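Local coordinates for Pap fimbrial major pilin protein (Escherichia coli, PDB 2UY6), which polymerises into the thick right-handed helical rod of the P pilus, a surface filament that enables the bacterium to colonise the epithelium of specific host organs, at residues P84-N87 and L93-N96; V137-S140 and A146-E149. The protein carries 2 engineered substitutions. All coordinates share one frame; numbering follows the deposited sequence.

Contact 1: residues P84-N87 and L93-N96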
loop_
_atom_site.group_PDB
_atom_site.type_symbol
_atom_site.label_atom_id
_atom_site.label_comp_id
_atom_site.label_asym_id
_atom_site.label_seq_id
_atom_site.Cartn_x
_atom_site.Cartn_y
_atom_site.Cartn_z
ATOM N N PRO B 84 21.892 15.179 -9.615
ATOM C CA PRO B 84 23.058 16.067 -9.538
ATOM C C PRO B 84 22.670 17.472 -9.981
ATOM O O PRO B 84 21.957 17.637 -10.976
ATOM C CB PRO B 84 24.038 15.417 -10.498
ATOM C CG PRO B 84 23.125 14.806 -11.526
ATOM C CD PRO B 84 22.083 14.159 -10.658
ATOM N N ILE B 85 23.131 18.480 -9.246
ATOM C CA ILE B 85 22.802 19.867 -9.567
ATOM C C ILE B 85 23.980 20.730 -10.017
ATOM O O ILE B 85 25.140 20.436 -9.722
ATOM C CB ILE B 85 22.169 20.590 -8.365
ATOM C CG1 ILE B 85 23.146 20.582 -7.192
ATOM C CG2 ILE B 85 20.861 19.929 -7.982
ATOM C CD1 ILE B 85 22.660 21.360 -5.974
ATOM N N VAL B 86 23.664 21.805 -10.735
ATOM C CA VAL B 86 24.676 22.747 -11.193
ATOM C C VAL B 86 25.105 23.477 -9.927
ATOM O O VAL B 86 24.323 24.236 -9.353
ATOM C CB VAL B 86 24.087 23.775 -12.180
ATOM C CG1 VAL B 86 25.177 24.686 -12.689
ATOM C CG2 VAL B 86 23.420 23.067 -13.331
ATOM N N ASN B 87 26.336 23.230 -9.489
ATOM C CA ASN B 87 26.862 23.843 -8.274
ATOM C C ASN B 87 26.319 25.251 -8.073
ATOM O O ASN B 87 26.486 26.121 -8.924
ATOM C CB ASN B 87 28.390 23.882 -8.320
ATOM C CG ASN B 87 29.004 24.260 -6.980
ATOM O OD1 ASN B 87 29.060 23.447 -6.055
ATOM N ND2 ASN B 87 29.458 25.505 -6.866
ATOM N N LEU B 93 19.036 20.996 -12.948
ATOM C CA LEU B 93 19.454 19.606 -13.006
ATOM C C LEU B 93 20.587 19.426 -14.022
ATOM O O LEU B 93 20.357 19.492 -15.232
ATOM C CB LEU B 93 18.263 18.724 -13.393
ATOM C CG LEU B 93 18.570 17.232 -13.514
ATOM C CD1 LEU B 93 18.918 16.684 -12.141
ATOM C CD2 LEU B 93 17.382 16.509 -14.103
ATOM N N ASP B 94 21.804 19.197 -13.527
ATOM C CA ASP B 94 22.958 19.014 -14.399
ATOM C C ASP B 94 22.723 17.826 -15.336
ATOM O O ASP B 94 22.030 16.872 -14.973
ATOM C CB ASP B 94 24.221 18.791 -13.564
ATOM C CG ASP B 94 25.486 19.285 -14.269
ATOM O OD1 ASP B 94 25.664 18.975 -15.466
ATOM O OD2 ASP B 94 26.302 19.977 -13.621
ATOM N N THR B 95 23.303 17.882 -16.533
ATOM C CA THR B 95 23.128 16.822 -17.523
ATOM C C THR B 95 24.388 16.061 -17.904
ATOM O O THR B 95 25.496 16.431 -17.527
ATOM C CB THR B 95 22.550 17.382 -18.820
ATOM O OG1 THR B 95 23.365 18.476 -19.258
ATOM C CG2 THR B 95 21.118 17.849 -18.616
ATOM N N ASN B 96 24.197 14.993 -18.672
ATOM C CA ASN B 96 25.298 14.163 -19.146
ATOM C C ASN B 96 25.588 14.453 -20.610
ATOM O O ASN B 96 24.668 14.694 -21.399
ATOM C CB ASN B 96 24.964 12.676 -19.012
ATOM C CG ASN B 96 24.741 12.253 -17.576
ATOM O OD1 ASN B 96 25.595 12.476 -16.707
ATOM N ND2 ASN B 96 23.590 11.633 -17.313
#

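Contact 2: residues V137-S140 and A146-E149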
loop_
_atom_site.group_PDB
_atom_site.type_symbol
_atom_site.label_atom_id
_atom_site.label_comp_id
_atom_site.label_asym_id
_atom_site.label_seq_id
_atom_site.Cartn_x
_atom_site.Cartn_y
_atom_site.Cartn_z
ATOM N N VAL B 137 15.329 23.032 -21.310
ATOM C CA VAL B 137 16.772 22.849 -21.363
ATOM C C VAL B 137 17.407 24.221 -21.611
ATOM O O VAL B 137 16.890 25.014 -22.402
ATOM C CB VAL B 137 17.170 21.898 -22.512
ATOM C CG1 VAL B 137 18.692 21.804 -22.617
ATOM C CG2 VAL B 137 16.564 20.528 -22.272
ATOM N N LYS B 138 18.507 24.515 -20.926
ATOM C CA LYS B 138 19.180 25.792 -21.127
ATOM C C LYS B 138 20.653 25.707 -20.763
ATOM O O LYS B 138 21.098 24.715 -20.189
ATOM C CB LYS B 138 18.506 26.897 -20.311
ATOM C CG LYS B 138 18.788 26.865 -18.825
ATOM C CD LYS B 138 17.977 27.933 -18.123
ATOM C CE LYS B 138 18.515 28.220 -16.746
ATOM N NZ LYS B 138 19.895 28.774 -16.838
ATOM N N LYS B 139 21.405 26.743 -21.119
ATOM C CA LYS B 139 22.824 26.779 -20.809
ATOM C C LYS B 139 22.936 26.787 -19.296
ATOM O O LYS B 139 22.138 27.422 -18.611
ATOM C CB LYS B 139 23.475 28.036 -21.391
ATOM C CG LYS B 139 24.987 28.077 -21.195
ATOM C CD LYS B 139 25.636 29.244 -21.926
ATOM C CE LYS B 139 25.202 30.580 -21.353
ATOM N NZ LYS B 139 25.851 31.716 -22.073
ATOM N N SER B 140 23.918 26.055 -18.784
ATOM C CA SER B 140 24.158 25.953 -17.353
ATOM C C SER B 140 24.481 27.311 -16.761
ATOM O O SER B 140 25.012 28.173 -17.449
ATOM C CB SER B 140 25.325 25.005 -17.096
ATOM O OG SER B 140 25.763 25.108 -15.760
ATOM N N ALA B 146 29.704 26.984 -21.435
ATOM C CA ALA B 146 29.482 27.228 -22.849
ATOM C C ALA B 146 28.822 26.026 -23.496
ATOM O O ALA B 146 29.266 24.887 -23.327
ATOM C CB ALA B 146 30.803 27.539 -23.546
ATOM N N VAL B 147 27.755 26.292 -24.241
ATOM C CA VAL B 147 27.021 25.236 -24.911
ATOM C C VAL B 147 27.890 24.672 -26.016
ATOM O O VAL B 147 28.532 25.420 -26.754
ATOM C CB VAL B 147 25.721 25.770 -25.513
ATOM C CG1 VAL B 147 24.903 24.629 -26.072
ATOM C CG2 VAL B 147 24.947 26.528 -24.460
ATOM N N THR B 148 27.914 23.350 -26.119
ATOM C CA THR B 148 28.712 22.666 -27.129
ATOM C C THR B 148 27.848 21.626 -27.822
ATOM O O THR B 148 26.893 21.122 -27.234
ATOM C CB THR B 148 29.937 21.951 -26.500
ATOM O OG1 THR B 148 29.863 20.547 -26.784
ATOM C CG2 THR B 148 29.977 22.158 -24.980
ATOM N N GLU B 149 28.181 21.314 -29.071
ATOM C CA GLU B 149 27.431 20.327 -29.839
ATOM C C GLU B 149 27.508 18.966 -29.152
ATOM O O GLU B 149 28.478 18.666 -28.452
ATOM C CB GLU B 149 27.979 20.235 -31.262
#

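Contact 1: residues P84-N87 and L93-N96
Leu93 leaves its backbone pointing away from Pro84, yet with CG anti to the backbone N (chi1 179°) and a turn at chi2 (67°) its CD1 methyl swings back to lie 3.4 Å from Pro84 O. The same methyl is 4.3 Å from the ring carbon CD of Pro84. The next residue donates to that carbonyl: Asp94 N sits 3.0 Å from Pro84 O, with the N-H bent to 138° and the donor tilted out of the carbonyl plane. Pro84 O is also touched by a second carbon, Asp94 CB, at 3.6 Å. Between this bond and the backbone bond joining Val86 and Glu92, Ile85 and Leu93 form an antiparallel, non-hydrogen-bonded pair with CA atoms 4.8 Å apart and diverging side chains, Leu93 reaching Ala154, Ala156 and Ile103. The carboxylate of Asp94 lies alongside the 84-87 backbone, its OD2 4.0 Å from Val86 CA, while OD1 takes a weak bond from Thr95 N. Val86 CG2 approaches OD2 only loosely, at 4.2 Å. Between 84-87 and 93-96 themselves there is thus a single bent backbone hydrogen bond plus van der Waals contact; the carboxylate adds no hydrogen bond or salt bridge, consistent with a short, weakly bonded strand pair.

Contact 2: residues V137-S140 and A146-E149
The chain leaving strand 130-139, in the sheet it shares with 101-106, doubles back through a loop toward strand 153-162 of the other sheet, and here Lys139, at the strand's end, packs on Val147 within that loop. The evidence is a cluster of three approaches to one methyl: Val147 CG2 lies 3.7 Å from Lys139 CB, 3.6 Å from Lys139 CG and 3.8 Å from Lys139 CD. With CG anti to the backbone N (chi1 -175°), the lysine chain is extended as far as CD, which lays these three carbons across the methyl at a slant. Lys139 CD also comes within 4.4 Å of Ala146 CA. The bend at chi3 (66°) then turns CE and NZ. No hydrogen bond joins the two segments directly, and their nearest CA atoms, those of Lys139 and Val147, stay 6.1 Å apart. A polar link is made by Glu44 of the neighbouring helix 40-45, which forms a salt bridge with Lys139 NZ through OE2 and accepts a hydrogen bond from Val147 N through OE1, one carboxylate serving both sides. Lys138 turns the other way; its NZ donates to Lys139 O at 3.2 Å, almost in line with the C=O bond, and also pairs with Glu92. A connection between strands of opposing sheets, leading into the C-terminal strand 153-162, is consistent with the incomplete immunoglobulin-like fold of pilins.

Contact 1 is partly buried and contact 2 lies at the surface, their centres about 12 Å apart on the same side of the chain's centre. Both reach the sheet of 130-139 and 101-106, contact 1 through its edge strand 93-94 and contact 2 through 130-139 itself, and each involves a chain connection between that sheet and the sheet of 77-86 and 153-162. They meet directly where Val86 CG1 packs 3.2 Å from Ser140 OG. Glu92 adds a second tie, bonded to Val86 by backbone and to Lys138 by a salt bridge. The chemistry differs: 84-87 and 93-96 share a backbone hydrogen bond and bury 228 Å², whereas 137-140 and 146-149 bury 107 Å² by apolar packing of the Lys139 side chain, without a hydrogen bond between the segments.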